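Local atomic coordinates of vitamin B12-binding protein (Vibrio cholerae O395, PDB entry 5YSC), a protein that binds vitamin B12 in the periplasm and probably delivers it to the membrane subunit BtuC of the BtuCDF ABC importer. Residues L242-D245 with W246-P250; H173-S176 with E177-L181. All coordinates share one frame; numbering follows the deposited sequence.

In the fold
Along the chain, contact 2 comes first: 173-176 leads out of the loop that follows strand 166-167 and turns straight into helix 176-181. Contact 1 comes later, where 242-245 leaves strand 239-241, an outermost strand of its parallel sheet, and winds into the short helix 244-248. Each closes only a local turn at the start of a helix, so the two stand in series and neither encloses nor crosses the other. In space they meet: Trp-174 NE1 lies 2.8 Å from Leu-247 O, a probable hydrogen bond, and Pro-175 packs on Leu-247 and Asn-248. Together they join two helix starts next to the bound cyanocobalamin, with helix 254-267 packed against both.

Contact 1: L242-D245 with W246-P250; sequences LNAD and WLNRP
Asn-243 turns its CG away from the backbone N (chi1 -179°) and so lays its amide over the indole of Trp-246, whose own CG stands beside its backbone N. This is the N-cap of the short helix 244-248: Asn-243 OD1 accepts from Trp-246 N at 3.1 Å, although the donor lies 43° out of the carbonyl plane. The same amide stacks on the indole, the planes 9° apart and ND2 above the ring, 3.2 Å from Trp-246 CE2. Asn-243 CB adds a CH-pi contact to the six-membered ring, so one side chain both caps the helix and stacks on the indole.

The first turn continues with Leu-247 N bonding to Asn-243 O and Asn-248 N to Ala-244 O. Leu-242 CD1 meets Leu-247 CD2 at 3.9 Å.

Asp-245 and Arg-249 run side by side towards the cyanocobalamin, to which Asp-245 OD1 and Arg-249 NE are hydrogen-bonded. Arg-249 also forms salt bridges with Glu-32 and Asp-51. Its own bridge to Asp-245 is long and out of the guanidinium plane; a water links the pair, 2.6 Å from Asp-245 OD1 and weakly bound by Arg-249 NH2 at 2.9 Å.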
loop_
_atom_site.group_PDB
_atom_site.type_symbol
_atom_site.label_atom_id
_atom_site.label_comp_id
_atom_site.label_asym_id
_atom_site.label_seq_id
_atom_site.Cartn_x
_atom_site.Cartn_y
_atom_site.Cartn_z
ATOM N N LEU A 242 8.462 3.586 -9.267
ATOM C CA LEU A 242 8.004 4.016 -7.958
ATOM C C LEU A 242 8.450 2.988 -6.935
ATOM O O LEU A 242 8.566 1.802 -7.254
ATOM C CB LEU A 242 6.484 4.159 -7.915
ATOM C CG LEU A 242 5.964 5.256 -8.851
ATOM C CD1 LEU A 242 4.430 5.252 -8.875
ATOM C CD2 LEU A 242 6.492 6.642 -8.486
ATOM N N ASN A 243 8.707 3.451 -5.710
ATOM C CA ASN A 243 9.027 2.550 -4.609
ATOM C C ASN A 243 7.761 1.816 -4.149
ATOM O O ASN A 243 6.823 2.408 -3.594
ATOM C CB ASN A 243 9.679 3.335 -3.481
ATOM C CG ASN A 243 10.067 2.472 -2.313
ATOM O OD1 ASN A 243 9.322 1.625 -1.872
ATOM N ND2 ASN A 243 11.248 2.725 -1.784
ATOM N N ALA A 244 7.725 0.510 -4.422
ATOM C CA ALA A 244 6.535 -0.291 -4.178
ATOM C C ALA A 244 6.264 -0.475 -2.687
ATOM O O ALA A 244 5.091 -0.573 -2.275
ATOM C CB ALA A 244 6.682 -1.646 -4.872
ATOM N N ASP A 245 7.311 -0.519 -1.862
ATOM C CA ASP A 245 7.108 -0.644 -0.416
ATOM C C ASP A 245 6.343 0.553 0.137
ATOM O O ASP A 245 5.449 0.409 0.978
ATOM C CB ASP A 245 8.456 -0.784 0.294
ATOM C CG ASP A 245 9.169 -2.112 0.034
ATOM O OD1 ASP A 245 8.632 -2.998 -0.678
ATOM O OD2 ASP A 245 10.343 -2.234 0.549
ATOM N N TRP A 246 6.682 1.752 -0.317
ATOM C CA TRP A 246 6.009 2.944 0.179
ATOM C C TRP A 246 4.593 3.023 -0.341
ATOM O O TRP A 246 3.688 3.504 0.354
ATOM C CB TRP A 246 6.744 4.205 -0.284
ATOM C CG TRP A 246 8.166 4.357 0.147
ATOM C CD1 TRP A 246 8.838 3.705 1.162
ATOM C CD2 TRP A 246 9.100 5.255 -0.436
ATOM N NE1 TRP A 246 10.144 4.154 1.217
ATOM C CE2 TRP A 246 10.330 5.084 0.233
ATOM C CE3 TRP A 246 9.027 6.165 -1.481
ATOM C CZ2 TRP A 246 11.441 5.820 -0.079
ATOM C CZ3 TRP A 246 10.157 6.887 -1.827
ATOM C CH2 TRP A 246 11.356 6.698 -1.142
ATOM N N LEU A 247 4.438 2.658 -1.606
ATOM C CA LEU A 247 3.240 2.942 -2.369
ATOM C C LEU A 247 2.153 1.922 -2.104
ATOM O O LEU A 247 1.013 2.284 -1.818
ATOM C CB LEU A 247 3.607 2.965 -3.847
ATOM C CG LEU A 247 2.414 3.216 -4.762
ATOM C CD1 LEU A 247 1.779 4.600 -4.599
ATOM C CD2 LEU A 247 2.850 2.946 -6.168
ATOM N N ASN A 248 2.511 0.657 -2.147
ATOM C CA ASN A 248 1.522 -0.404 -2.173
ATOM C C ASN A 248 1.151 -0.924 -0.793
ATOM O O ASN A 248 0.205 -1.730 -0.681
ATOM C CB ASN A 248 2.028 -1.513 -3.077
ATOM C CG ASN A 248 2.095 -1.048 -4.534
ATOM O OD1 ASN A 248 1.317 -0.191 -4.936
ATOM N ND2 ASN A 248 2.987 -1.605 -5.305
ATOM N N ARG A 249 1.836 -0.473 0.255
ATOM C CA ARG A 249 1.445 -0.678 1.638
ATOM C C ARG A 249 0.956 0.624 2.234
ATOM O O ARG A 249 1.713 1.599 2.228
ATOM C CB ARG A 249 2.627 -1.170 2.496
ATOM C CG ARG A 249 3.438 -2.284 1.970
ATOM C CD ARG A 249 4.668 -2.470 2.814
ATOM N NE ARG A 249 5.577 -3.411 2.223
ATOM C CZ ARG A 249 6.632 -3.896 2.867
ATOM N NH1 ARG A 249 6.861 -3.525 4.121
ATOM N NH2 ARG A 249 7.426 -4.781 2.274
ATOM N N PRO A 250 -0.196 0.679 2.854
ATOM C CA PRO A 250 -0.619 1.923 3.502
ATOM C C PRO A 250 -0.050 2.088 4.901
ATOM O O PRO A 250 -0.458 1.399 5.846
ATOM C CB PRO A 250 -2.152 1.800 3.542
ATOM C CG PRO A 250 -2.481 0.691 2.645
ATOM C CD PRO A 250 -1.327 -0.232 2.617
HETATM O O HOH W 1 8.711 -5.548 -0.224
#

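Contact 2: H173-S176 with E177-L181; sequences HWPS and EVFSL
Trp-174 and Val-178 meet across the start of helix 176-181, where the loop 173-175 turns into the first helical turn and Pro-175, preceded by a cis peptide bond, holds the N-cap position. Apolar packing carries most of the side-chain contact. Trp-174 CH2 touches Val-178 CG2 at 3.7 Å, the methyl approaching the indole obliquely. CG of Trp-174 lies anti to the backbone N (chi1 -170°), which brings the six-membered end of the indole, CH2 and CZ2, to that methyl. Pro-175 is folded against one face of the indole, its CB 3.6 Å above the plane and displaced toward the rim. Pro-175 CG lies 4.1 Å from Phe-179 CE2, the two side chains side by side and pointing the same way. Phe-179 in turn stacks on Tyr-157, while Leu-247 of helix 244-248 packs on Pro-175, Val-178 and Phe-179.

Backbone bonds make the turn. Val-178 N donates to Pro-175 O at 2.9 Å, with 134° at the hydrogen. From the next carbonyl, Ser-176 O, the bond goes to Ser-180 N, the first regular helical bond across this junction.

Other polar contacts fix the residues around the turn. Trp-174 lines the cyanocobalamin pocket, and the bond from its NE1 to helix 244-248 ties down the indole; the hydroxyl of Tyr-195 holds the backbone carbonyl of Trp-174. Ser-176 folds back on the loop, its OG beside its own backbone N (chi1 -69°). His-173 O is thereby gripped twice by this one residue, by Ser-176 N at 2.8 Å and by Ser-176 OG at 2.7 Å.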
loop_
_atom_site.group_PDB
_atom_site.type_symbol
_atom_site.label_atom_id
_atom_site.label_comp_id
_atom_site.label_asym_id
_atom_site.label_seq_id
_atom_site.Cartn_x
_atom_site.Cartn_y
_atom_site.Cartn_z
ATOM N N HIS A 173 -9.270 1.307 -5.933
ATOM C CA HIS A 173 -8.616 0.492 -4.928
ATOM C C HIS A 173 -7.163 0.911 -4.763
ATOM O O HIS A 173 -6.553 1.539 -5.651
ATOM C CB HIS A 173 -8.686 -0.979 -5.306
ATOM C CG HIS A 173 -10.055 -1.552 -5.110
ATOM N ND1 HIS A 173 -10.291 -2.704 -4.396
ATOM C CD2 HIS A 173 -11.264 -1.097 -5.507
ATOM C CE1 HIS A 173 -11.588 -2.955 -4.383
ATOM N NE2 HIS A 173 -12.206 -2.000 -5.059
ATOM N N TRP A 174 -6.608 0.520 -3.624
ATOM C CA TRP A 174 -5.270 0.951 -3.264
ATOM C C TRP A 174 -4.245 0.510 -4.308
ATOM O O TRP A 174 -4.248 -0.641 -4.741
ATOM C CB TRP A 174 -4.908 0.387 -1.904
ATOM C CG TRP A 174 -3.660 0.988 -1.401
ATOM C CD1 TRP A 174 -2.388 0.484 -1.493
ATOM C CD2 TRP A 174 -3.554 2.254 -0.753
ATOM N NE1 TRP A 174 -1.498 1.383 -0.945
ATOM C CE2 TRP A 174 -2.195 2.464 -0.469
ATOM C CE3 TRP A 174 -4.474 3.241 -0.385
ATOM C CZ2 TRP A 174 -1.742 3.625 0.159
ATOM C CZ3 TRP A 174 -4.012 4.379 0.255
ATOM C CH2 TRP A 174 -2.661 4.557 0.512
ATOM N N PRO A 175 -3.290 1.384 -4.681
ATOM C CA PRO A 175 -2.968 2.732 -4.218
ATOM C C PRO A 175 -3.544 3.882 -5.045
ATOM O O PRO A 175 -2.941 4.985 -5.125
ATOM C CB PRO A 175 -1.455 2.734 -4.317
ATOM C CG PRO A 175 -1.180 1.929 -5.508
ATOM C CD PRO A 175 -2.187 0.811 -5.460
ATOM N N SER A 176 -4.745 3.682 -5.597
ATOM C CA SER A 176 -5.339 4.725 -6.442
ATOM C C SER A 176 -5.331 6.102 -5.775
ATOM O O SER A 176 -5.015 7.117 -6.415
ATOM C CB SER A 176 -6.780 4.341 -6.819
ATOM O OG SER A 176 -6.774 3.230 -7.693
ATOM N N GLU A 177 -5.681 6.155 -4.497
ATOM C CA GLU A 177 -5.811 7.402 -3.761
ATOM C C GLU A 177 -4.494 8.174 -3.654
ATOM O O GLU A 177 -4.494 9.397 -3.518
ATOM C CB GLU A 177 -6.332 7.055 -2.378
ATOM C CG GLU A 177 -6.990 8.135 -1.680
ATOM C CD GLU A 177 -8.444 8.136 -1.956
ATOM O OE1 GLU A 177 -8.797 7.947 -3.139
ATOM O OE2 GLU A 177 -9.221 8.279 -0.991
ATOM N N VAL A 178 -3.361 7.485 -3.657
ATOM C CA VAL A 178 -2.084 8.196 -3.647
ATOM C C VAL A 178 -1.973 9.098 -4.871
ATOM O O VAL A 178 -1.588 10.275 -4.772
ATOM C CB VAL A 178 -0.921 7.194 -3.606
ATOM C CG1 VAL A 178 0.380 7.924 -3.773
ATOM C CG2 VAL A 178 -0.970 6.393 -2.283
ATOM N N PHE A 179 -2.246 8.525 -6.055
ATOM C CA PHE A 179 -2.178 9.268 -7.307
ATOM C C PHE A 179 -3.210 10.390 -7.335
ATOM O O PHE A 179 -2.909 11.509 -7.759
ATOM C CB PHE A 179 -2.370 8.304 -8.483
ATOM C CG PHE A 179 -1.319 7.249 -8.572
ATOM C CD1 PHE A 179 -0.122 7.502 -9.241
ATOM C CD2 PHE A 179 -1.492 6.012 -7.963
ATOM C CE1 PHE A 179 0.872 6.540 -9.326
ATOM C CE2 PHE A 179 -0.507 5.050 -8.058
ATOM C CZ PHE A 179 0.703 5.334 -8.731
ATOM N N SER A 180 -4.417 10.130 -6.828
ATOM C CA SER A 180 -5.499 11.117 -6.943
ATOM C C SER A 180 -5.203 12.399 -6.178
ATOM O O SER A 180 -5.641 13.474 -6.596
ATOM C CB SER A 180 -6.829 10.517 -6.457
ATOM O OG SER A 180 -7.124 9.351 -7.177
ATOM N N LEU A 181 -4.480 12.322 -5.054
ATOM C CA LEU A 181 -4.103 13.529 -4.332
ATOM C C LEU A 181 -3.407 14.531 -5.263
ATOM O O LEU A 181 -3.615 15.748 -5.142
ATOM C CB LEU A 181 -3.206 13.156 -3.152
ATOM C CG LEU A 181 -2.792 14.234 -2.158
ATOM C CD1 LEU A 181 -2.442 13.626 -0.809
ATOM C CD2 LEU A 181 -1.618 15.076 -2.668
#